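Local coordinates for vacuolar protein sorting-associated protein 53 (Saccharomyces cerevisiae, PDB 3NS4) that takes part in retrograde transport from endosomes to the late Golgi as a subunit of the GARP tethering complex, of which this is the C-terminal helical-bundle domain, at residues I161-S173 against M214-L227. The protein carries 2 engineered substitutions. Residues are numbered along the deposited sequence; the frame is centred on the assembly and turned at random.
Sequences IPWDLALWKKMWS and MQDPNWSKFVRQDL. Engineered in segment 161-173: Met171 (natural residue Leu).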
loop_
_atom_site.group_PDB
_atom_site.type_symbol
_atom_site.label_atom_id
_atom_site.label_comp_id
_atom_site.label_asym_id
_atom_site.label_seq_id
_atom_site.Cartn_x
_atom_site.Cartn_y
_atom_site.Cartn_z
ATOM N N ILE A 161 -10.447 11.174 -2.836
ATOM C CA ILE A 161 -11.304 12.145 -2.123
ATOM C C ILE A 161 -10.786 13.565 -2.393
ATOM O O ILE A 161 -9.582 13.776 -2.485
ATOM C CB ILE A 161 -11.265 11.823 -0.614
ATOM C CG1 ILE A 161 -12.405 12.428 0.120
ATOM C CG2 ILE A 161 -9.997 12.338 0.061
ATOM C CD1 ILE A 161 -12.153 12.380 1.612
ATOM N N PRO A 162 -11.685 14.536 -2.602
ATOM C CA PRO A 162 -11.126 15.898 -2.793
ATOM C C PRO A 162 -10.741 16.533 -1.466
ATOM O O PRO A 162 -10.986 15.952 -0.415
ATOM C CB PRO A 162 -12.264 16.668 -3.459
ATOM C CG PRO A 162 -13.517 15.880 -3.099
ATOM C CD PRO A 162 -13.106 14.444 -2.996
ATOM N N TRP A 163 -10.112 17.700 -1.511
ATOM C CA TRP A 163 -9.701 18.414 -0.286
ATOM C C TRP A 163 -10.861 19.141 0.403
ATOM O O TRP A 163 -10.845 20.371 0.557
ATOM C CB TRP A 163 -8.546 19.390 -0.577
ATOM C CG TRP A 163 -7.281 18.692 -1.020
ATOM C CD1 TRP A 163 -6.671 18.752 -2.258
ATOM C CD2 TRP A 163 -6.498 17.791 -0.232
ATOM N NE1 TRP A 163 -5.545 17.961 -2.265
ATOM C CE2 TRP A 163 -5.423 17.353 -1.038
ATOM C CE3 TRP A 163 -6.599 17.312 1.088
ATOM C CZ2 TRP A 163 -4.452 16.460 -0.564
ATOM C CZ3 TRP A 163 -5.631 16.422 1.554
ATOM C CH2 TRP A 163 -4.571 16.010 0.731
ATOM N N ASP A 164 -11.863 18.359 0.806
ATOM C CA ASP A 164 -13.061 18.859 1.472
ATOM C C ASP A 164 -12.951 18.521 2.946
ATOM O O ASP A 164 -13.179 17.380 3.362
ATOM C CB ASP A 164 -14.317 18.232 0.838
ATOM C CG ASP A 164 -15.622 18.739 1.452
ATOM O OD1 ASP A 164 -15.639 19.843 2.047
ATOM O OD2 ASP A 164 -16.646 18.029 1.325
ATOM N N LEU A 165 -12.590 19.528 3.729
ATOM C CA LEU A 165 -12.410 19.362 5.155
ATOM C C LEU A 165 -13.629 18.716 5.822
ATOM O O LEU A 165 -13.481 17.853 6.681
ATOM C CB LEU A 165 -12.049 20.701 5.790
ATOM C CG LEU A 165 -11.260 20.583 7.096
ATOM C CD1 LEU A 165 -10.563 21.877 7.438
ATOM C CD2 LEU A 165 -12.130 20.163 8.232
ATOM N N ALA A 166 -14.825 19.127 5.408
ATOM C CA ALA A 166 -16.083 18.580 5.945
ATOM C C ALA A 166 -16.184 17.074 5.715
ATOM O O ALA A 166 -16.563 16.329 6.614
ATOM C CB ALA A 166 -17.295 19.296 5.345
ATOM N N LEU A 167 -15.838 16.636 4.511
ATOM C CA LEU A 167 -15.842 15.233 4.174
ATOM C C LEU A 167 -14.717 14.474 4.906
ATOM O O LEU A 167 -14.911 13.344 5.346
ATOM C CB LEU A 167 -15.737 15.096 2.665
ATOM C CG LEU A 167 -15.602 13.728 2.007
ATOM C CD1 LEU A 167 -16.529 12.634 2.605
ATOM C CD2 LEU A 167 -15.845 13.915 0.511
ATOM N N TRP A 168 -13.543 15.084 5.027
ATOM C CA TRP A 168 -12.454 14.457 5.763
ATOM C C TRP A 168 -12.815 14.189 7.228
ATOM O O TRP A 168 -12.601 13.093 7.747
ATOM C CB TRP A 168 -11.215 15.320 5.675
ATOM C CG TRP A 168 -10.441 15.082 4.439
ATOM C CD1 TRP A 168 -10.751 15.502 3.181
ATOM C CD2 TRP A 168 -9.199 14.354 4.329
ATOM N NE1 TRP A 168 -9.788 15.072 2.285
ATOM C CE2 TRP A 168 -8.822 14.373 2.965
ATOM C CE3 TRP A 168 -8.379 13.676 5.252
ATOM C CZ2 TRP A 168 -7.645 13.767 2.502
ATOM C CZ3 TRP A 168 -7.209 13.071 4.793
ATOM C CH2 TRP A 168 -6.854 13.125 3.423
ATOM N N LYS A 169 -13.374 15.195 7.888
ATOM C CA LYS A 169 -13.827 15.046 9.265
ATOM C C LYS A 169 -14.951 14.041 9.340
ATOM O O LYS A 169 -15.060 13.332 10.322
ATOM C CB LYS A 169 -14.316 16.371 9.850
ATOM C CG LYS A 169 -13.225 17.320 10.245
ATOM C CD LYS A 169 -13.787 18.589 10.883
ATOM C CE LYS A 169 -12.669 19.454 11.487
ATOM N NZ LYS A 169 -13.158 20.717 12.089
ATOM N N LYS A 170 -15.793 14.010 8.311
ATOM C CA LYS A 170 -16.926 13.084 8.228
ATOM C C LYS A 170 -16.322 11.658 8.262
ATOM O O LYS A 170 -16.797 10.754 8.974
ATOM C CB LYS A 170 -17.751 13.383 6.931
ATOM C CG LYS A 170 -19.225 12.841 6.792
ATOM C CD LYS A 170 -19.338 11.367 6.296
ATOM C CE LYS A 170 -20.809 10.849 6.204
ATOM N NZ LYS A 170 -21.021 9.425 5.671
HETATM N N MSE A 171 -15.220 11.490 7.538
HETATM C CA MSE A 171 -14.594 10.198 7.421
HETATM C C MSE A 171 -13.801 9.855 8.651
HETATM O O MSE A 171 -13.826 8.725 9.145
HETATM C CB MSE A 171 -13.674 10.184 6.196
HETATM C CG MSE A 171 -14.385 10.205 4.849
HETATM SE SE MSE A 171 -15.807 8.842 4.658
HETATM C CE MSE A 171 -15.004 7.360 5.669
ATOM N N TRP A 172 -13.093 10.859 9.126
ATOM C CA TRP A 172 -12.199 10.717 10.229
ATOM C C TRP A 172 -12.877 10.426 11.551
ATOM O O TRP A 172 -12.362 9.684 12.388
ATOM C CB TRP A 172 -11.397 12.001 10.342
ATOM C CG TRP A 172 -10.720 12.102 11.624
ATOM C CD1 TRP A 172 -11.112 12.845 12.690
ATOM C CD2 TRP A 172 -9.554 11.388 12.023
ATOM N NE1 TRP A 172 -10.242 12.659 13.738
ATOM C CE2 TRP A 172 -9.275 11.767 13.358
ATOM C CE3 TRP A 172 -8.715 10.469 11.384
ATOM C CZ2 TRP A 172 -8.184 11.267 14.071
ATOM C CZ3 TRP A 172 -7.623 9.977 12.079
ATOM C CH2 TRP A 172 -7.365 10.379 13.419
ATOM N N SER A 173 -14.029 11.041 11.752
ATOM C CA SER A 173 -14.744 10.872 12.985
ATOM C C SER A 173 -14.973 9.432 13.271
ATOM O O SER A 173 -14.785 9.004 14.399
ATOM C CB SER A 173 -16.100 11.575 12.959
ATOM O OG SER A 173 -16.910 11.136 14.048
HETATM N N MSE A 214 0.001 22.945 4.533
HETATM C CA MSE A 214 -1.244 23.525 4.066
HETATM C C MSE A 214 -1.457 24.923 4.625
HETATM O O MSE A 214 -1.366 25.138 5.838
HETATM C CB MSE A 214 -2.409 22.605 4.368
HETATM C CG MSE A 214 -2.262 21.298 3.617
HETATM SE SE MSE A 214 -3.778 20.029 3.715
HETATM C CE MSE A 214 -5.039 20.869 2.456
ATOM N N GLN A 215 -1.734 25.868 3.729
ATOM C CA GLN A 215 -1.938 27.258 4.116
ATOM C C GLN A 215 -3.245 27.519 4.891
ATOM O O GLN A 215 -3.235 28.272 5.855
ATOM C CB GLN A 215 -1.800 28.180 2.895
ATOM C CG GLN A 215 -0.309 28.210 2.431
ATOM C CD GLN A 215 -0.174 29.250 1.321
ATOM O OE1 GLN A 215 -1.147 29.594 0.645
ATOM N NE2 GLN A 215 1.042 29.752 1.127
ATOM N N ASP A 216 -4.351 26.894 4.487
ATOM C CA ASP A 216 -5.650 27.101 5.156
ATOM C C ASP A 216 -5.589 26.806 6.669
ATOM O O ASP A 216 -5.224 25.702 7.072
ATOM C CB ASP A 216 -6.762 26.268 4.487
ATOM C CG ASP A 216 -8.162 26.632 4.990
ATOM O OD1 ASP A 216 -8.522 27.822 4.990
ATOM O OD2 ASP A 216 -8.923 25.721 5.358
ATOM N N PRO A 217 -5.949 27.800 7.508
ATOM C CA PRO A 217 -5.919 27.665 8.977
ATOM C C PRO A 217 -6.726 26.482 9.571
ATOM O O PRO A 217 -6.285 25.868 10.555
ATOM C CB PRO A 217 -6.473 29.011 9.464
ATOM C CG PRO A 217 -7.110 29.646 8.256
ATOM C CD PRO A 217 -6.321 29.165 7.099
ATOM N N ASN A 218 -7.885 26.173 8.986
ATOM C CA ASN A 218 -8.721 25.069 9.468
ATOM C C ASN A 218 -8.019 23.769 9.270
ATOM O O ASN A 218 -7.881 22.992 10.213
ATOM C CB ASN A 218 -10.052 25.040 8.741
ATOM C CG ASN A 218 -10.946 26.168 9.157
ATOM O OD1 ASN A 218 -11.355 26.250 10.312
ATOM N ND2 ASN A 218 -11.259 27.053 8.220
ATOM N N TRP A 219 -7.588 23.551 8.026
ATOM C CA TRP A 219 -6.806 22.381 7.644
ATOM C C TRP A 219 -5.607 22.287 8.531
ATOM O O TRP A 219 -5.365 21.259 9.162
ATOM C CB TRP A 219 -6.339 22.479 6.198
ATOM C CG TRP A 219 -7.325 21.882 5.290
ATOM C CD1 TRP A 219 -8.208 22.534 4.483
ATOM C CD2 TRP A 219 -7.573 20.478 5.113
ATOM N NE1 TRP A 219 -8.983 21.616 3.799
ATOM C CE2 TRP A 219 -8.614 20.351 4.168
ATOM C CE3 TRP A 219 -7.011 19.320 5.658
ATOM C CZ2 TRP A 219 -9.110 19.113 3.763
ATOM C CZ3 TRP A 219 -7.502 18.084 5.251
ATOM C CH2 TRP A 219 -8.537 17.990 4.309
ATOM N N SER A 220 -4.869 23.388 8.588
ATOM C CA SER A 220 -3.704 23.473 9.429
ATOM C C SER A 220 -4.053 22.924 10.824
ATOM O O SER A 220 -3.353 22.048 11.347
ATOM C CB SER A 220 -3.229 24.920 9.495
ATOM O OG SER A 220 -1.912 24.979 10.000
ATOM N N LYS A 221 -5.162 23.400 11.390
ATOM C CA LYS A 221 -5.600 22.964 12.715
ATOM C C LYS A 221 -6.037 21.477 12.747
ATOM O O LYS A 221 -5.771 20.750 13.714
ATOM C CB LYS A 221 -6.703 23.891 13.234
ATOM C CG LYS A 221 -6.880 23.838 14.739
ATOM C CD LYS A 221 -8.009 24.743 15.227
ATOM C CE LYS A 221 -9.387 24.263 14.750
ATOM N NZ LYS A 221 -10.507 25.075 15.323
ATOM N N PHE A 222 -6.695 21.035 11.680
ATOM C CA PHE A 222 -7.148 19.653 11.567
ATOM C C PHE A 222 -5.969 18.686 11.567
ATOM O O PHE A 222 -6.005 17.656 12.224
ATOM C CB PHE A 222 -7.991 19.480 10.295
ATOM C CG PHE A 222 -8.425 18.067 10.036
ATOM C CD1 PHE A 222 -9.404 17.471 10.819
ATOM C CD2 PHE A 222 -7.862 17.332 9.002
ATOM C CE1 PHE A 222 -9.805 16.147 10.595
ATOM C CE2 PHE A 222 -8.272 16.002 8.757
ATOM C CZ PHE A 222 -9.244 15.413 9.556
ATOM N N VAL A 223 -4.928 19.039 10.823
ATOM C CA VAL A 223 -3.709 18.248 10.713
ATOM C C VAL A 223 -2.958 18.103 12.044
ATOM O O VAL A 223 -2.677 16.987 12.491
ATOM C CB VAL A 223 -2.752 18.908 9.682
ATOM C CG1 VAL A 223 -1.370 18.248 9.677
ATOM C CG2 VAL A 223 -3.349 18.878 8.307
ATOM N N ARG A 224 -2.638 19.241 12.667
ATOM C CA ARG A 224 -1.807 19.262 13.877
ATOM C C ARG A 224 -2.498 18.818 15.128
ATOM O O ARG A 224 -1.873 18.163 15.953
ATOM C CB ARG A 224 -1.057 20.593 14.036
ATOM C CG ARG A 224 -0.159 20.819 12.811
ATOM C CD ARG A 224 0.729 22.049 12.833
ATOM N NE ARG A 224 1.321 22.241 11.499
ATOM C CZ ARG A 224 2.238 23.162 11.186
ATOM N NH1 ARG A 224 2.709 23.992 12.109
ATOM N NH2 ARG A 224 2.702 23.248 9.944
ATOM N N GLN A 225 -3.790 19.117 15.250
ATOM C CA GLN A 225 -4.543 18.712 16.439
ATOM C C GLN A 225 -5.374 17.436 16.311
ATOM O O GLN A 225 -5.395 16.624 17.239
ATOM C CB GLN A 225 -5.367 19.866 17.004
ATOM C CG GLN A 225 -4.513 20.904 17.724
ATOM C CD GLN A 225 -5.343 22.001 18.340
ATOM O OE1 GLN A 225 -6.476 22.240 17.923
ATOM N NE2 GLN A 225 -4.785 22.684 19.337
ATOM N N ASP A 226 -6.043 17.250 15.175
ATOM C CA ASP A 226 -6.878 16.041 14.956
ATOM C C ASP A 226 -6.132 14.795 14.436
ATOM O O ASP A 226 -6.363 13.692 14.928
ATOM C CB ASP A 226 -8.103 16.359 14.084
ATOM C CG ASP A 226 -9.189 17.144 14.842
ATOM O OD1 ASP A 226 -9.610 16.696 15.935
ATOM O OD2 ASP A 226 -9.651 18.190 14.319
ATOM N N LEU A 227 -5.240 14.976 13.463
ATOM C CA LEU A 227 -4.447 13.873 12.911
ATOM C C LEU A 227 -3.072 13.734 13.577
ATOM O O LEU A 227 -2.774 12.667 14.115
ATOM C CB LEU A 227 -4.270 14.032 11.415
ATOM C CG LEU A 227 -5.517 14.243 10.560
ATOM C CD1 LEU A 227 -5.051 14.544 9.161
ATOM C CD2 LEU A 227 -6.500 13.082 10.577
#
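Trp219 and Leu165 mark the closest pairing of two helix segments, 165-173 and 217-227, that run nearly parallel, their axes 11.5 Å apart at closest approach and their directions differing by 20°. This wide spacing in the helical bundle is filled largely by aromatic rings, with leucine and selenomethionine side chains between them, and no hydrogen bond joins the two sides. Trp219 illustrates how one indole can organise such an interface. Its six-membered ring drives edge first into a face of Trp168, a T-shaped pair, and CH2 comes to 3.5 Å from Trp168 CG. Trp163, just ahead of the first helix, turns its own edge to the face of Trp219, completing an aromatic cluster. On the other face of Trp219, Leu165 CD1 makes a CH-pi contact 3.8 Å from the centroid of the five-membered ring. The selenomethionine Met214 adds an oblique Met-aromatic contact with Trp163.

One turn further on, Phe222 is the intruding edge, meeting a face of Trp172 at 87°, while the aliphatic part of Lys169 lies alongside it, CG 3.6 Å from Phe222 CE1. Swinging CG of Trp172 opposite its backbone N (chi1 165°) carries the indole across to the end of helix 217-227. Helix 149-159 backs this layer, touching Trp168 and Leu227, and Trp152 packs edge-to-face with Trp172.

The indole of Trp168 is tethered within its own segment: NE1 donates to Pro162 O at 3.1 Å, with the acceptor nearly in the ring plane. At the far end, Leu227 CD2 makes a CH-pi contact over one face of the Trp172 six-membered ring, 3.6 Å from its centroid.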